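Local coordinates for protein ribose-phosphate pyrophosphokinase (Mycobacterium smegmatis, PDB 5MP7) that probably makes phosphoribosyl pyrophosphate by transferring the pyrophosphoryl group of ATP to the 1-hydroxyl of ribose 5-phosphate, with magnesium ions as cofactor, at residues Val50-Ser55 / Leu79-Ala84; Thr94-Phe99 / Arg131-Asp136; Thr225-Asp230 / Asp253-Ala258. One frame throughout, in Å; residues are numbered along the deposited sequence.

Contact 1: residues Val50-Ser55 / Leu79-Ala84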
loop_
_atom_site.group_PDB
_atom_site.type_symbol
_atom_site.label_atom_id
_atom_site.label_comp_id
_atom_site.label_asym_id
_atom_site.label_seq_id
_atom_site.Cartn_x
_atom_site.Cartn_y
_atom_site.Cartn_z
ATOM N N VAL A 50 -25.147 30.327 -27.585
ATOM C CA VAL A 50 -26.308 31.062 -28.054
ATOM C C VAL A 50 -26.899 30.306 -29.203
ATOM O O VAL A 50 -26.178 29.912 -30.087
ATOM C CB VAL A 50 -25.904 32.513 -28.448
ATOM C CG1 VAL A 50 -26.768 33.098 -29.561
ATOM C CG2 VAL A 50 -26.000 33.440 -27.229
ATOM N N ARG A 51 -28.215 30.143 -29.235
ATOM C CA ARG A 51 -28.881 29.593 -30.405
ATOM C C ARG A 51 -30.260 30.180 -30.585
ATOM O O ARG A 51 -31.012 30.248 -29.645
ATOM C CB ARG A 51 -28.993 28.087 -30.285
ATOM C CG ARG A 51 -29.494 27.434 -31.567
ATOM C CD ARG A 51 -29.597 25.923 -31.398
ATOM N NE ARG A 51 -30.451 25.634 -30.254
ATOM C CZ ARG A 51 -30.299 24.639 -29.391
ATOM N NH1 ARG A 51 -29.308 23.751 -29.514
ATOM N NH2 ARG A 51 -31.159 24.539 -28.384
ATOM N N PHE A 52 -30.587 30.608 -31.796
ATOM C CA PHE A 52 -31.904 31.179 -32.043
ATOM C C PHE A 52 -32.872 30.061 -32.361
ATOM O O PHE A 52 -32.561 29.174 -33.136
ATOM C CB PHE A 52 -31.881 32.214 -33.145
ATOM C CG PHE A 52 -31.012 33.385 -32.822
ATOM C CD1 PHE A 52 -31.224 34.124 -31.667
ATOM C CD2 PHE A 52 -29.975 33.754 -33.674
ATOM C CE1 PHE A 52 -30.419 35.198 -31.365
ATOM C CE2 PHE A 52 -29.165 34.834 -33.372
ATOM C CZ PHE A 52 -29.376 35.546 -32.211
ATOM N N ASP A 53 -34.060 30.123 -31.768
ATOM C CA ASP A 53 -35.022 29.033 -31.888
ATOM C C ASP A 53 -36.160 29.315 -32.859
ATOM O O ASP A 53 -37.122 28.572 -32.908
ATOM C CB ASP A 53 -35.491 28.632 -30.498
ATOM C CG ASP A 53 -34.351 27.997 -29.663
ATOM O OD1 ASP A 53 -33.461 27.304 -30.222
ATOM O OD2 ASP A 53 -34.335 28.199 -28.442
ATOM N N GLU A 54 -36.015 30.356 -33.673
ATOM C CA GLU A 54 -36.878 30.585 -34.833
ATOM C C GLU A 54 -36.047 31.259 -35.909
ATOM O O GLU A 54 -34.893 31.653 -35.643
ATOM C CB GLU A 54 -38.110 31.430 -34.460
ATOM C CG GLU A 54 -37.831 32.590 -33.514
ATOM C CD GLU A 54 -39.083 33.400 -33.145
ATOM O OE1 GLU A 54 -39.688 34.008 -34.055
ATOM O OE2 GLU A 54 -39.448 33.452 -31.935
ATOM N N SER A 55 -36.602 31.378 -37.122
ATOM C CA SER A 55 -35.848 31.936 -38.253
ATOM C C SER A 55 -35.547 33.412 -38.062
ATOM O O SER A 55 -36.385 34.144 -37.550
ATOM C CB SER A 55 -36.566 31.754 -39.597
ATOM O OG SER A 55 -35.636 31.969 -40.682
ATOM N N LEU A 79 -21.979 40.520 -28.494
ATOM C CA LEU A 79 -21.170 40.290 -29.697
ATOM C C LEU A 79 -21.439 38.938 -30.333
ATOM O O LEU A 79 -21.486 38.855 -31.561
ATOM C CB LEU A 79 -19.669 40.381 -29.405
ATOM C CG LEU A 79 -19.176 41.742 -28.933
ATOM C CD1 LEU A 79 -17.763 41.619 -28.413
ATOM C CD2 LEU A 79 -19.260 42.768 -30.033
ATOM N N ILE A 80 -21.618 37.907 -29.514
ATOM C CA ILE A 80 -21.929 36.555 -30.010
ATOM C C ILE A 80 -23.303 36.514 -30.716
ATOM O O ILE A 80 -23.421 35.943 -31.775
ATOM C CB ILE A 80 -21.813 35.523 -28.899
ATOM C CG1 ILE A 80 -20.347 35.285 -28.615
ATOM C CG2 ILE A 80 -22.412 34.192 -29.271
ATOM C CD1 ILE A 80 -20.093 34.720 -27.222
ATOM N N MET A 81 -24.305 37.176 -30.149
ATOM C CA MET A 81 -25.615 37.281 -30.774
ATOM C C MET A 81 -25.562 38.024 -32.093
ATOM O O MET A 81 -26.251 37.663 -33.043
ATOM C CB MET A 81 -26.613 37.999 -29.849
ATOM C CG MET A 81 -27.157 37.083 -28.771
ATOM S SD MET A 81 -28.050 37.870 -27.403
ATOM C CE MET A 81 -29.621 38.148 -28.165
ATOM N N ILE A 82 -24.790 39.091 -32.146
ATOM C CA ILE A 82 -24.633 39.836 -33.388
ATOM C C ILE A 82 -23.935 38.997 -34.489
ATOM O O ILE A 82 -24.370 39.042 -35.627
ATOM C CB ILE A 82 -23.929 41.183 -33.125
ATOM C CG1 ILE A 82 -24.866 42.089 -32.345
ATOM C CG2 ILE A 82 -23.538 41.877 -34.430
ATOM C CD1 ILE A 82 -24.175 43.191 -31.620
ATOM N N ASP A 83 -22.899 38.222 -34.131
ATOM C CA ASP A 83 -22.253 37.251 -35.040
ATOM C C ASP A 83 -23.260 36.269 -35.601
ATOM O O ASP A 83 -23.249 35.941 -36.789
ATOM C CB ASP A 83 -21.099 36.497 -34.308
ATOM C CG ASP A 83 -20.374 35.334 -35.194
ATOM O OD1 ASP A 83 -20.960 34.232 -35.430
ATOM O OD2 ASP A 83 -19.187 35.486 -35.608
ATOM N N ALA A 84 -24.102 35.742 -34.730
ATOM C CA ALA A 84 -25.081 34.766 -35.153
ATOM C C ALA A 84 -26.108 35.350 -36.119
ATOM O O ALA A 84 -26.508 34.699 -37.072
ATOM C CB ALA A 84 -25.757 34.152 -33.939
#
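F52 and V50, both pointing inward from the end of strand 48-52, settle on helix 71-87 around M81 and A84. The strand belongs to a two-stranded antiparallel beta hairpin, 38-42 with 48-52, which lies against a helix of the N-terminal PRTase-like domain; strand and helix axes pass 8.9 Å apart at 40°. The hairpin's turn carries N45, G46 and E47, predicted to bind ATP, and the E47 side chain is about 7 Å from that of I80. The side chains meet through apolar groups, and no hydrogen bond joins the two segments. V50 presents a branched, compact face: its CB lies 4.0 Å from CG2 of I80, while both of its methyls, CG1 and CG2, are 4.1 Å from CG of M81. With CG anti to its carbonyl carbon (chi1 -79°), M81 leaves the helix as an unbranched chain that does not crowd these methyls. F15, on an outermost strand of the five-stranded parallel sheet, touches M81 and meets the F52 ring edge-to-face. A second subunit closes over the neighbourhood, its P114 packing on I80 and its E113 on A84. At A84 the small methyl lets the wide phenyl ring come close to the helix: CE2 of F52 stands 3.5 Å from CB of A84, and CZ of F52 brings the ring edge, near its plane, to 3.9 Å from the backbone O of M81.

Contact 2: residues Thr94-Phe99 / Arg131-Asp136; sequences TAILPF and RIVSVD
R131 opens its strand by laying its side chain across T94. The aliphatic part is used first, CD of R131 lying 3.6 Å from CG2 of T94; the chain then bends at chi3 (-73°), and NH1 of R131 donates to OG1 of T94 over 3.2 Å, with the hydroxyl oxygen close to the guanidinium plane. Threonine serves both halves of the arginine, a methyl for the methylenes and an oxygen for the charged end. The backbone O of R131 accepts from N of A95. I132 turns to the other face of the sheet, where its CG2 meets CD1 of L97 at 4.1 Å, on the same side as the small A95. V133 returns to the face of T94 and I96. Its CB lies 4.0 Å from CG1 of I96, the two side chains running side by side, and its CG2 touches CG2 of T94, so the methyls of the beta-branched T94, I96 and V133 make an apolar surface on this face. Its backbone is held twice, N of V133 giving to O of A95 and O of V133 receiving N of L97 at 2.8 Å. This is the parallel pairing of a right-handed beta-alpha-beta crossover in a five-stranded sheet, with helix 116-127 as the connection; helix 302-314 packs on the T94, I96 and V133 face, and helix 71-87 on A95 and L97. At S134 a side chain takes over: with OG anti to the backbone N (chi1 -155°), the hydroxyl donates to O of L97 over 2.7 Å, nearly in line with that carbonyl. V135 follows with a weak bond from its N to O of P98, 3.4 Å long.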
loop_
_atom_site.group_PDB
_atom_site.type_symbol
_atom_site.label_atom_id
_atom_site.label_comp_id
_atom_site.label_asym_id
_atom_site.label_seq_id
_atom_site.Cartn_x
_atom_site.Cartn_y
_atom_site.Cartn_z
ATOM N N THR A 94 -29.093 46.381 -35.395
ATOM C CA THR A 94 -28.860 47.501 -34.517
ATOM C C THR A 94 -28.562 46.986 -33.096
ATOM O O THR A 94 -29.326 46.233 -32.559
ATOM C CB THR A 94 -30.098 48.410 -34.471
ATOM O OG1 THR A 94 -30.443 48.850 -35.800
ATOM C CG2 THR A 94 -29.844 49.599 -33.591
ATOM N N ALA A 95 -27.444 47.377 -32.519
ATOM C CA ALA A 95 -27.113 47.061 -31.149
ATOM C C ALA A 95 -27.631 48.170 -30.240
ATOM O O ALA A 95 -27.411 49.360 -30.478
ATOM C CB ALA A 95 -25.620 46.944 -30.980
ATOM N N ILE A 96 -28.332 47.787 -29.194
ATOM C CA ILE A 96 -28.833 48.732 -28.224
ATOM C C ILE A 96 -28.077 48.497 -26.919
ATOM O O ILE A 96 -28.138 47.420 -26.347
ATOM C CB ILE A 96 -30.322 48.519 -28.016
ATOM C CG1 ILE A 96 -31.058 48.896 -29.283
ATOM C CG2 ILE A 96 -30.824 49.382 -26.882
ATOM C CD1 ILE A 96 -32.454 48.352 -29.282
ATOM N N LEU A 97 -27.355 49.512 -26.473
ATOM C CA LEU A 97 -26.588 49.411 -25.240
ATOM C C LEU A 97 -27.007 50.548 -24.324
ATOM O O LEU A 97 -26.425 51.591 -24.394
ATOM C CB LEU A 97 -25.114 49.514 -25.542
ATOM C CG LEU A 97 -24.577 48.351 -26.382
ATOM C CD1 LEU A 97 -24.669 48.700 -27.840
ATOM C CD2 LEU A 97 -23.118 48.065 -26.056
ATOM N N PRO A 98 -28.050 50.358 -23.499
ATOM C CA PRO A 98 -28.592 51.490 -22.754
ATOM C C PRO A 98 -27.529 52.155 -21.890
ATOM O O PRO A 98 -27.487 53.367 -21.820
ATOM C CB PRO A 98 -29.687 50.857 -21.909
ATOM C CG PRO A 98 -30.100 49.646 -22.654
ATOM C CD PRO A 98 -28.850 49.131 -23.292
ATOM N N PHE A 99 -26.670 51.368 -21.259
ATOM C CA PHE A 99 -25.470 51.873 -20.600
ATOM C C PHE A 99 -24.262 51.389 -21.412
ATOM O O PHE A 99 -24.030 50.181 -21.544
ATOM C CB PHE A 99 -25.450 51.343 -19.178
ATOM C CG PHE A 99 -24.172 51.604 -18.419
ATOM C CD1 PHE A 99 -24.011 52.788 -17.727
ATOM C CD2 PHE A 99 -23.174 50.637 -18.349
ATOM C CE1 PHE A 99 -22.870 53.033 -16.990
ATOM C CE2 PHE A 99 -22.030 50.870 -17.621
ATOM C CZ PHE A 99 -21.869 52.077 -16.947
ATOM N N ARG A 131 -25.664 49.733 -36.591
ATOM C CA ARG A 131 -26.100 50.903 -35.864
ATOM C C ARG A 131 -25.934 50.639 -34.366
ATOM O O ARG A 131 -25.978 49.499 -33.934
ATOM C CB ARG A 131 -27.542 51.145 -36.186
ATOM C CG ARG A 131 -28.151 52.332 -35.474
ATOM C CD ARG A 131 -29.615 52.505 -35.748
ATOM N NE ARG A 131 -29.816 53.007 -37.108
ATOM C CZ ARG A 131 -29.972 52.268 -38.202
ATOM N NH1 ARG A 131 -30.011 50.936 -38.143
ATOM N NH2 ARG A 131 -30.147 52.886 -39.378
ATOM N N ILE A 132 -25.677 51.687 -33.599
ATOM C CA ILE A 132 -25.624 51.629 -32.149
ATOM C C ILE A 132 -26.630 52.644 -31.588
ATOM O O ILE A 132 -26.710 53.769 -32.048
ATOM C CB ILE A 132 -24.235 51.958 -31.637
ATOM C CG1 ILE A 132 -23.284 50.850 -31.996
ATOM C CG2 ILE A 132 -24.233 52.113 -30.133
ATOM C CD1 ILE A 132 -21.840 51.178 -31.660
ATOM N N VAL A 133 -27.404 52.221 -30.602
ATOM C CA VAL A 133 -28.330 53.086 -29.883
ATOM C C VAL A 133 -27.921 53.048 -28.411
ATOM O O VAL A 133 -27.766 51.967 -27.822
ATOM C CB VAL A 133 -29.735 52.565 -29.962
ATOM C CG1 VAL A 133 -30.652 53.358 -29.065
ATOM C CG2 VAL A 133 -30.224 52.626 -31.396
ATOM N N SER A 134 -27.750 54.223 -27.815
ATOM C CA SER A 134 -27.352 54.316 -26.419
ATOM C C SER A 134 -28.036 55.473 -25.737
ATOM O O SER A 134 -28.587 56.363 -26.392
ATOM C CB SER A 134 -25.845 54.446 -26.368
ATOM O OG SER A 134 -25.335 53.988 -25.134
ATOM N N VAL A 135 -28.011 55.474 -24.414
ATOM C CA VAL A 135 -28.657 56.530 -23.658
ATOM C C VAL A 135 -27.600 57.234 -22.841
ATOM O O VAL A 135 -26.901 56.585 -22.069
ATOM C CB VAL A 135 -29.735 55.973 -22.698
ATOM C CG1 VAL A 135 -30.469 57.115 -21.978
ATOM C CG2 VAL A 135 -30.738 55.099 -23.454
ATOM N N ASP A 136 -27.558 58.560 -22.942
ATOM C CA ASP A 136 -26.695 59.405 -22.120
ATOM C C ASP A 136 -25.255 58.916 -21.954
ATOM O O ASP A 136 -24.778 58.559 -20.857
ATOM C CB ASP A 136 -27.344 59.749 -20.772
ATOM C CG ASP A 136 -28.471 60.806 -20.904
ATOM O OD1 ASP A 136 -28.319 61.818 -21.651
ATOM O OD2 ASP A 136 -29.540 60.623 -20.276
#

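Contact 3: residues Thr225-Asp230 / Asp253-Ala258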
loop_
_atom_site.group_PDB
_atom_site.type_symbol
_atom_site.label_atom_id
_atom_site.label_comp_id
_atom_site.label_asym_id
_atom_site.label_seq_id
_atom_site.Cartn_x
_atom_site.Cartn_y
_atom_site.Cartn_z
ATOM N N THR A 225 -32.865 74.786 -2.872
ATOM C CA THR A 225 -33.051 73.360 -3.173
ATOM C C THR A 225 -32.107 72.977 -4.288
ATOM O O THR A 225 -32.302 73.380 -5.426
ATOM C CB THR A 225 -34.502 73.094 -3.585
ATOM O OG1 THR A 225 -35.355 73.469 -2.496
ATOM C CG2 THR A 225 -34.735 71.625 -3.897
ATOM N N CYS A 226 -31.081 72.198 -3.967
ATOM C CA CYS A 226 -30.056 71.801 -4.936
ATOM C C CYS A 226 -30.428 70.557 -5.734
ATOM O O CYS A 226 -30.736 69.553 -5.149
ATOM C CB CYS A 226 -28.762 71.508 -4.219
ATOM S SG CYS A 226 -28.127 72.996 -3.449
ATOM N N ILE A 227 -30.337 70.642 -7.063
ATOM C CA ILE A 227 -30.461 69.513 -7.947
ATOM C C ILE A 227 -29.044 69.097 -8.350
ATOM O O ILE A 227 -28.432 69.728 -9.207
ATOM C CB ILE A 227 -31.235 69.870 -9.230
ATOM C CG1 ILE A 227 -32.477 70.724 -8.949
ATOM C CG2 ILE A 227 -31.625 68.615 -9.980
ATOM C CD1 ILE A 227 -33.526 70.101 -8.060
ATOM N N LEU A 228 -28.533 68.043 -7.723
ATOM C CA LEU A 228 -27.218 67.501 -8.015
ATOM C C LEU A 228 -27.343 66.537 -9.167
ATOM O O LEU A 228 -27.997 65.503 -9.058
ATOM C CB LEU A 228 -26.720 66.736 -6.819
ATOM C CG LEU A 228 -25.266 66.487 -6.505
ATOM C CD1 LEU A 228 -24.378 67.623 -6.937
ATOM C CD2 LEU A 228 -25.161 66.230 -5.012
ATOM N N THR A 229 -26.731 66.857 -10.296
ATOM C CA THR A 229 -26.945 66.076 -11.511
ATOM C C THR A 229 -25.648 65.389 -11.961
ATOM O O THR A 229 -24.607 66.004 -12.030
ATOM C CB THR A 229 -27.608 66.931 -12.622
ATOM O OG1 THR A 229 -27.926 66.097 -13.732
ATOM C CG2 THR A 229 -26.718 68.040 -13.083
ATOM N N ASP A 230 -25.734 64.102 -12.260
ATOM C CA ASP A 230 -24.610 63.365 -12.806
ATOM C C ASP A 230 -25.076 62.380 -13.880
ATOM O O ASP A 230 -26.243 62.070 -13.986
ATOM C CB ASP A 230 -23.844 62.640 -11.684
ATOM C CG ASP A 230 -22.297 62.635 -11.912
ATOM O OD1 ASP A 230 -21.840 63.074 -12.984
ATOM O OD2 ASP A 230 -21.519 62.231 -10.999
ATOM N N ASP A 253 -32.169 71.796 0.844
ATOM C CA ASP A 253 -32.527 70.468 0.337
ATOM C C ASP A 253 -31.521 70.058 -0.731
ATOM O O ASP A 253 -30.983 70.933 -1.429
ATOM C CB ASP A 253 -33.903 70.565 -0.340
ATOM C CG ASP A 253 -35.004 69.815 0.392
ATOM O OD1 ASP A 253 -34.708 68.987 1.279
ATOM O OD2 ASP A 253 -36.194 70.030 0.054
ATOM N N VAL A 254 -31.297 68.754 -0.883
ATOM C CA VAL A 254 -30.554 68.223 -2.022
ATOM C C VAL A 254 -31.289 67.078 -2.720
ATOM O O VAL A 254 -31.642 66.108 -2.082
ATOM C CB VAL A 254 -29.155 67.709 -1.646
ATOM C CG1 VAL A 254 -28.426 67.248 -2.908
ATOM C CG2 VAL A 254 -28.350 68.814 -0.992
ATOM N N ILE A 255 -31.446 67.188 -4.040
ATOM C CA ILE A 255 -31.992 66.152 -4.863
ATOM C C ILE A 255 -30.913 65.642 -5.820
ATOM O O ILE A 255 -30.285 66.425 -6.517
ATOM C CB ILE A 255 -33.175 66.676 -5.634
ATOM C CG1 ILE A 255 -34.282 66.997 -4.648
ATOM C CG2 ILE A 255 -33.679 65.641 -6.638
ATOM C CD1 ILE A 255 -35.307 67.946 -5.221
ATOM N N ILE A 256 -30.754 64.313 -5.871
ATOM C CA ILE A 256 -29.816 63.647 -6.762
ATOM C C ILE A 256 -30.544 63.048 -7.963
ATOM O O ILE A 256 -31.520 62.366 -7.812
ATOM C CB ILE A 256 -29.060 62.545 -6.055
ATOM C CG1 ILE A 256 -28.326 63.152 -4.871
ATOM C CG2 ILE A 256 -28.050 61.924 -7.011
ATOM C CD1 ILE A 256 -27.529 62.166 -4.047
ATOM N N ALA A 257 -30.074 63.372 -9.163
ATOM C CA ALA A 257 -30.642 62.855 -10.393
ATOM C C ALA A 257 -29.524 62.368 -11.327
ATOM O O ALA A 257 -28.567 63.064 -11.564
ATOM C CB ALA A 257 -31.472 63.901 -11.062
ATOM N N ALA A 258 -29.638 61.146 -11.802
ATOM C CA ALA A 258 -28.667 60.556 -12.707
ATOM C C ALA A 258 -29.354 59.575 -13.621
ATOM O O ALA A 258 -30.351 58.982 -13.244
ATOM C CB ALA A 258 -27.580 59.835 -11.933
#
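Five backbone hydrogen bonds join T225-D230 to D253-A258, zigzagging from one strand to the other. N of C226 gives to O of D253 from above the carbonyl plane, whereas N of I255 reaches O of C226 almost straight at 2.7 Å (176° at the hydrogen). L228 continues the pattern, its N bonding to O of I255 and its O receiving N of A257, and N of D230 completes it at O of A257, 3.1 Å away. Side chains meet on both faces of the pair. On one face CD1 of I255 is 4.0 Å from both CG2 of T225 and CD1 of I227, so its CD1 lies against two residues of the other strand that point to the same face. On the opposite face CD2 of L228 touches CG1 of V254, also at 4.0 Å. The two strands lie inside the seven-stranded mixed sheet of the C-terminal PRTase-like domain, parallel and linked by helix 237-248 as a beta-alpha-beta unit. That helix packs on L228, I256 and D230, while helix 182-191 lies on the other face, where the small A257 and T229 both meet W188. At the start of the strand OG1 of T225 is hydrogen-bonded to E170. OG1 of T229, placed anti to the backbone N (chi1 -174°), bonds to NH2 of R181. D230, predicted to bind ribose 5-phosphate, lies at the other end, with its side chain about 5 Å from those of D178, a predicted magnesium ligand, and T238, also predicted to bind ribose 5-phosphate.

Overall arrangement
All three contacts are buried, but differently. The centres of contacts 2 and 3 are about 9 Å and 17 Å from the chain's centre; both are parallel strand pairs, one in the five-stranded parallel sheet, the other in the seven-stranded mixed sheet, held by backbone hydrogen bonds as well as side chains. Contact 1, its centre about 25 Å from the chain's, joins a peripheral hairpin to a helix mainly by apolar side chains, and another subunit contributes to its burial. Contacts 1 and 2 touch, CD1 of I82 lying 4.1 Å from CB of A95; helix 71-87 precedes strand 92-97 and packs on it. Contact 3 touches neither; its nearest atoms come about 7 Å from contact 2.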